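Local coordinates for protein similar to yteR (Bacilus subtilis) (Clostridium acetobutylicum, PDB 4WU0) that probably hydrolyses unsaturated rhamnogalacturonan fragments derived from pectin, as a family 105 glycoside hydrolase, at residues 18-23 with 51-56. Residues are numbered along the deposited sequence; the frame is centred on the assembly and turned at random.
Sequences TLTDHW and IKTMDT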
ATOM      1  N   THR A  18       6.886  11.209  13.142  1.00 15.66           N
ATOM      2  CA  THR A  18       5.628  10.976  13.839  1.00 15.44           C
ATOM      3  C   THR A  18       4.908   9.746  13.290  1.00 17.07           C
ATOM      4  O   THR A  18       4.580   9.673  12.100  1.00 15.14           O
ATOM      5  CB  THR A  18       4.696  12.186  13.710  1.00 17.16           C
ATOM      6  OG1 THR A  18       5.364  13.381  14.138  1.00 17.12           O
ATOM      7  CG2 THR A  18       3.448  12.002  14.548  1.00 20.15           C
ATOM      8  N   LEU A  19       4.648   8.789  14.176  1.00 15.51           N
ATOM      9  CA  LEU A  19       3.925   7.580  13.831  1.00 12.95           C
ATOM     10  C   LEU A  19       2.818   7.289  14.831  1.00 16.04           C
ATOM     11  O   LEU A  19       2.282   6.179  14.854  1.00 14.66           O
ATOM     12  CB  LEU A  19       4.892   6.385  13.793  1.00 12.99           C
ATOM     13  CG  LEU A  19       6.080   6.497  12.836  1.00 13.79           C
ATOM     14  CD1 LEU A  19       7.081   5.380  13.071  1.00 17.35           C
ATOM     15  CD2 LEU A  19       5.598   6.480  11.372  1.00 12.69           C
ATOM     16  N   THR A  20       2.467   8.286  15.649  1.00 15.16           N
ATOM     17  CA  THR A  20       1.639   8.047  16.841  1.00 14.87           C
ATOM     18  C   THR A  20       0.468   9.025  17.049  1.00 17.89           C
ATOM     19  O   THR A  20      -0.174   8.979  18.096  1.00 17.94           O
ATOM     20  CB  THR A  20       2.532   8.043  18.118  1.00 16.71           C
ATOM     21  OG1 THR A  20       3.352   9.214  18.141  1.00 18.06           O
ATOM     22  CG2 THR A  20       3.452   6.797  18.129  1.00 17.48           C
ATOM     23  N   ASP A  21       0.169   9.884  16.071  1.00 16.23           N
ATOM     24  CA  ASP A  21      -0.804  10.964  16.281  1.00 16.72           C
ATOM     25  C   ASP A  21      -2.231  10.632  15.863  1.00 18.01           C
ATOM     26  O   ASP A  21      -3.168  11.372  16.184  1.00 18.61           O
ATOM     27  CB  ASP A  21      -0.339  12.293  15.662  1.00 16.44           C
ATOM     28  CG  ASP A  21      -0.233  12.258  14.166  1.00 20.78           C
ATOM     29  OD1 ASP A  21      -0.340  11.164  13.578  1.00 19.75           O
ATOM     30  OD2 ASP A  21       0.009  13.349  13.577  1.00 22.18           O
ATOM     31  N   HIS A  22      -2.405   9.499  15.191  1.00 16.42           N
ATOM     32  CA  HIS A  22      -3.740   8.980  14.879  1.00 15.43           C
ATOM     33  C   HIS A  22      -3.571   7.543  14.427  1.00 14.70           C
ATOM     34  O   HIS A  22      -2.452   7.118  14.190  1.00 14.82           O
ATOM     35  CB  HIS A  22      -4.455   9.827  13.813  1.00 18.06           C
ATOM     36  CG  HIS A  22      -3.924   9.658  12.421  1.00 19.20           C
ATOM     37  ND1 HIS A  22      -2.731  10.204  12.006  1.00 19.56           N
ATOM     38  CD2 HIS A  22      -4.459   9.062  11.330  1.00 17.21           C
ATOM     39  CE1 HIS A  22      -2.527   9.903  10.733  1.00 18.17           C
ATOM     40  NE2 HIS A  22      -3.563   9.213  10.300  1.00 20.00           N
ATOM     41  N   TRP A  23      -4.662   6.786  14.317  1.00 15.31           N
ATOM     42  CA  TRP A  23      -4.574   5.403  13.852  1.00 14.72           C
ATOM     43  C   TRP A  23      -4.457   5.430  12.335  1.00 15.63           C
ATOM     44  O   TRP A  23      -5.434   5.238  11.606  1.00 21.24           O
ATOM     45  CB  TRP A  23      -5.807   4.636  14.325  1.00 15.02           C
ATOM     46  CG  TRP A  23      -5.915   3.189  13.979  1.00 14.84           C
ATOM     47  CD1 TRP A  23      -6.843   2.619  13.154  1.00 15.75           C
ATOM     48  CD2 TRP A  23      -5.119   2.106  14.493  1.00 14.70           C
ATOM     49  NE1 TRP A  23      -6.667   1.251  13.116  1.00 15.94           N
ATOM     50  CE2 TRP A  23      -5.625   0.912  13.934  1.00 14.77           C
ATOM     51  CE3 TRP A  23      -4.035   2.033  15.372  1.00 14.66           C
ATOM     52  CZ2 TRP A  23      -5.075  -0.346  14.215  1.00 16.34           C
ATOM     53  CZ3 TRP A  23      -3.480   0.791  15.640  1.00 15.73           C
ATOM     54  CH2 TRP A  23      -4.009  -0.393  15.058  1.00 16.07           C
ATOM     55  N   ILE A  51       7.392  -1.965  19.042  1.00 15.50           N
ATOM     56  CA  ILE A  51       6.575  -2.178  20.219  1.00 16.46           C
ATOM     57  C   ILE A  51       6.176  -0.845  20.840  1.00 18.31           C
ATOM     58  O   ILE A  51       4.996  -0.616  21.148  1.00 18.92           O
ATOM     59  CB  ILE A  51       7.323  -3.061  21.237  1.00 18.46           C
ATOM     60  CG1 ILE A  51       7.456  -4.493  20.692  1.00 19.81           C
ATOM     61  CG2 ILE A  51       6.626  -3.061  22.591  1.00 18.51           C
ATOM     62  CD1 ILE A  51       8.404  -5.399  21.503  1.00 23.18           C
ATOM     63  N   LYS A  52       7.161   0.033  21.026  1.00 16.95           N
ATOM     64  CA  LYS A  52       6.932   1.312  21.685  1.00 20.16           C
ATOM     65  C   LYS A  52       5.950   2.161  20.890  1.00 18.02           C
ATOM     66  O   LYS A  52       5.066   2.792  21.471  1.00 18.50           O
ATOM     67  CB  LYS A  52       8.256   2.061  21.888  1.00 28.46           C
ATOM     68  CG  LYS A  52       8.107   3.563  22.137  1.00 40.07           C
ATOM     69  CD  LYS A  52       9.457   4.247  22.314  1.00 50.26           C
ATOM     70  CE  LYS A  52      10.266   4.302  21.022  1.00 43.98           C
ATOM     71  NZ  LYS A  52       9.766   5.359  20.109  1.00 50.89           N
ATOM     72  N   THR A  53       6.086   2.154  19.562  1.00 16.05           N
ATOM     73  CA  THR A  53       5.174   2.911  18.702  1.00 15.50           C
ATOM     74  C   THR A  53       3.730   2.381  18.875  1.00 16.39           C
ATOM     75  O   THR A  53       2.781   3.153  19.082  1.00 16.96           O
ATOM     76  CB  THR A  53       5.613   2.824  17.227  1.00 16.22           C
ATOM     77  OG1 THR A  53       6.922   3.397  17.090  1.00 18.33           O
ATOM     78  CG2 THR A  53       4.626   3.567  16.307  1.00 17.60           C
ATOM     79  N   MET A  54       3.569   1.071  18.834  1.00 16.17           N
ATOM     80  CA  MET A  54       2.217   0.514  18.902  1.00 15.94           C
ATOM     81  C   MET A  54       1.621   0.596  20.293  1.00 18.80           C
ATOM     82  O   MET A  54       0.410   0.501  20.437  1.00 18.29           O
ATOM     83  CB  MET A  54       2.177  -0.912  18.378  1.00 16.30           C
ATOM     84  CG  MET A  54       2.466  -1.022  16.891  1.00 16.68           C
ATOM     85  SD  MET A  54       1.409  -0.012  15.847  1.00 22.39           S
ATOM     86  CE  MET A  54      -0.137  -0.779  16.173  1.00 18.67           C
ATOM     87  N   ASP A  55       2.453   0.805  21.312  1.00 18.30           N
ATOM     88  CA  ASP A  55       1.949   0.995  22.668  1.00 18.67           C
ATOM     89  C   ASP A  55       1.068   2.231  22.799  1.00 18.69           C
ATOM     90  O   ASP A  55       0.250   2.334  23.723  1.00 20.37           O
ATOM     91  CB  ASP A  55       3.092   1.043  23.685  1.00 24.68           C
ATOM     92  CG  ASP A  55       3.573  -0.350  24.111  1.00 29.08           C
ATOM     93  OD1 ASP A  55       2.834  -1.345  23.953  1.00 28.22           O
ATOM     94  OD2 ASP A  55       4.701  -0.448  24.635  1.00 29.22           O
ATOM     95  N   THR A  56       1.233   3.194  21.898  1.00 17.87           N
ATOM     96  CA  THR A  56       0.329   4.339  21.844  1.00 18.35           C
ATOM     97  C   THR A  56      -1.101   3.888  21.593  1.00 18.16           C
ATOM     98  O   THR A  56      -2.052   4.484  22.133  1.00 19.17           O
ATOM     99  CB  THR A  56       0.734   5.305  20.710  1.00 20.25           C
ATOM    100  OG1 THR A  56       1.887   6.041  21.112  1.00 21.29           O
ATOM    101  CG2 THR A  56      -0.380   6.303  20.394  1.00 18.79           C
TER
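The indole of W23 is met obliquely by M54: methyl CE lies 3.7 Å from W23 CZ3, with W23 CH2 next nearest, so the contact is made at the six-membered ring. W23 CG is anti to the backbone N (chi1 -179°), while bends at chi2 and chi3 turn the M54 methyl back to the indole, although the M54 CB points away from 18-23. Edge-to-face rings of H76 and F57 also meet the indole, and its NE1 is hydrogen-bonded to H76 O. The imidazole of H22 has D21 at its edge: H22 ND1 donates to D21 OD1 over 3.0 Å (N-H...O 156°); OD1 lies near the imidazole plane, whereas ND1 approaches from above the carboxylate plane, 52° out of it.

The rest joins threonine methyls to a hydroxyl, carbonyls and L19 CB. T20 and T56 cross at about a right angle, with T20 CG2 3.5 Å from T56 OG1 and T56 CG2 equally near T20 O. T20 CG2 also reaches T53 O (3.8 Å), bridging both threonines. T53 CG2 lies 3.8 Å from L19 CB, while T53 OG1 hydrogen-bonds back to F49 O. L19 O is buried without a partner.

Van der Waals packing thus seats the loop between helices 4-14 and 25-41 against the last turn of helix 44-54 and the residues that follow it, consistent with the (α/α)6 barrel of GH88/GH105 enzymes.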